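Local coordinates for protein design 2L4HC2_11 (PDB 5J2L), which self-assembles as a de novo designed two-helix hairpin into a homodimeric four-helix bundle, its pairing specificity programmed by modular hydrogen-bond networks, at the interface of chains A and B. Sequence-based numbering; all coordinates share one arbitrary frame. Chains: chain A/B, protein design 2L4HC2_11.

The interface of chains A and B. Residues chain A 64-65, 68, 71; chain B 15, 18-19, 22.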
loop_
_atom_site.group_PDB
_atom_site.type_symbol
_atom_site.label_atom_id
_atom_site.label_comp_id
_atom_site.label_asym_id
_atom_site.label_seq_id
_atom_site.Cartn_x
_atom_site.Cartn_y
_atom_site.Cartn_z
ATOM N N SER A 64 -4.160 -0.698 4.061
ATOM C CA SER A 64 -5.376 -0.282 3.419
ATOM C C SER A 64 -6.591 -0.553 4.313
ATOM O O SER A 64 -7.420 0.333 4.517
ATOM C CB SER A 64 -5.478 -0.990 2.087
ATOM O OG SER A 64 -6.643 -0.647 1.412
ATOM N N GLU A 65 -6.667 -1.763 4.865
ATOM C CA GLU A 65 -7.795 -2.115 5.727
ATOM C C GLU A 65 -7.806 -1.276 6.995
ATOM O O GLU A 65 -8.875 -0.850 7.434
ATOM C CB GLU A 65 -7.785 -3.597 6.046
ATOM C CG GLU A 65 -8.094 -4.464 4.832
ATOM C CD GLU A 65 -9.447 -4.153 4.231
ATOM O OE1 GLU A 65 -10.398 -4.050 4.974
ATOM O OE2 GLU A 65 -9.527 -4.009 3.031
ATOM N N ARG A 68 -9.174 2.049 6.149
ATOM C CA ARG A 68 -10.607 1.936 5.939
ATOM C C ARG A 68 -11.328 2.071 7.279
ATOM O O ARG A 68 -12.334 2.776 7.380
ATOM C CB ARG A 68 -10.939 0.630 5.230
ATOM C CG ARG A 68 -12.394 0.410 4.850
ATOM C CD ARG A 68 -12.556 -0.838 4.038
ATOM N NE ARG A 68 -11.805 -0.739 2.781
ATOM C CZ ARG A 68 -12.224 -0.088 1.665
ATOM N NH1 ARG A 68 -13.407 0.478 1.616
ATOM N NH2 ARG A 68 -11.456 0.009 0.591
ATOM N N ILE A 71 -11.206 5.658 8.548
ATOM C CA ILE A 71 -12.180 6.448 7.822
ATOM C C ILE A 71 -13.584 6.227 8.360
ATOM O O ILE A 71 -14.318 7.194 8.557
ATOM C CB ILE A 71 -12.107 6.171 6.317
ATOM C CG1 ILE A 71 -10.781 6.742 5.774
ATOM C CG2 ILE A 71 -13.318 6.766 5.618
ATOM C CD1 ILE A 71 -10.451 6.296 4.371
ATOM N N GLN B 15 -11.824 8.223 0.922
ATOM C CA GLN B 15 -12.518 6.971 0.670
ATOM C C GLN B 15 -12.443 6.561 -0.792
ATOM O O GLN B 15 -12.164 5.398 -1.101
ATOM C CB GLN B 15 -13.967 7.073 1.118
ATOM C CG GLN B 15 -14.782 5.815 0.891
ATOM C CD GLN B 15 -14.327 4.641 1.719
ATOM O OE1 GLN B 15 -14.161 4.726 2.944
ATOM N NE2 GLN B 15 -14.134 3.512 1.049
ATOM N N LEU B 18 -8.919 5.430 -1.621
ATOM C CA LEU B 18 -8.568 4.179 -0.979
ATOM C C LEU B 18 -9.163 3.027 -1.796
ATOM O O LEU B 18 -8.513 2.006 -1.988
ATOM C CB LEU B 18 -9.072 4.134 0.478
ATOM C CG LEU B 18 -8.593 2.932 1.318
ATOM C CD1 LEU B 18 -7.074 2.999 1.450
ATOM C CD2 LEU B 18 -9.256 2.946 2.691
ATOM N N ASP B 19 -10.402 3.193 -2.260
ATOM C CA ASP B 19 -11.069 2.171 -3.072
ATOM C C ASP B 19 -10.309 1.933 -4.367
ATOM O O ASP B 19 -10.181 0.792 -4.823
ATOM C CB ASP B 19 -12.527 2.551 -3.320
ATOM C CG ASP B 19 -13.358 2.398 -2.046
ATOM O OD1 ASP B 19 -12.929 1.681 -1.164
ATOM O OD2 ASP B 19 -14.401 3.003 -1.944
ATOM N N ARG B 22 -7.092 -0.021 -3.539
ATOM C CA ARG B 22 -7.469 -1.388 -3.227
ATOM C C ARG B 22 -7.588 -2.168 -4.531
ATOM O O ARG B 22 -6.997 -3.240 -4.701
ATOM C CB ARG B 22 -8.773 -1.407 -2.429
ATOM C CG ARG B 22 -9.323 -2.770 -2.052
ATOM C CD ARG B 22 -10.541 -2.612 -1.214
ATOM N NE ARG B 22 -11.200 -3.866 -0.940
ATOM C CZ ARG B 22 -12.439 -3.960 -0.414
ATOM N NH1 ARG B 22 -13.101 -2.864 -0.122
ATOM N NH2 ARG B 22 -12.989 -5.144 -0.200
#
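B:Leu18, on helix 7-41 of chain B, pushes its two methyls against helix 46-80 of chain A. B:Leu18 CD2 lies 3.7 Å from CA of A:Arg68 and also meets CD1 of A:Ile71, the leucine and isoleucine side chains running past each other in opposite directions. The other methyl, CD1, reaches the hydroxyl OG of A:Ser64. Next to this apolar centre, CG2 of A:Ile71 rests 3.5 Å from the amide oxygen OE1 of B:Gln15.

A:Arg68 carries the rim. Its chain leaves the helix extended and then bends at chi3 (-62°), which turns the guanidinium toward B:Asp19. They meet end-on in a salt bridge, the two flat groups nearly coplanar, 7° apart. Both terminal nitrogens donate hydrogen bonds to one carboxylate oxygen. A:Arg68 NH2 approaches B:Asp19 OD1 nearly along its C-O axis at 2.8 Å. The bond from A:Arg68 NH1 to the syn lone pair of B:Asp19 OD1 is longer, 3.1 Å, and more bent. B:Asp19 OD2 accepts a fairly straight hydrogen bond (167° at H) from B:Gln15 NE2 at 3.0 Å, on the syn side but tilted out of the carboxylate plane, which helps position the carboxylate for A:Arg68. B:Arg22 brings NH1 over one guanidinium face, its own plane too steeply tilted for a parallel stack; the other face has B:Leu18 CD2 toward its rim. A:Glu65 OE2, 4.0 Å from NE of A:Arg68, forms a looser salt bridge and, lying near B:Arg22 without touching it, may offset some positive charge where the arginines lie close.

The patch joins hydrophobic packing to a polar border, and likely helps hold the two hairpins in register in the designed dimer.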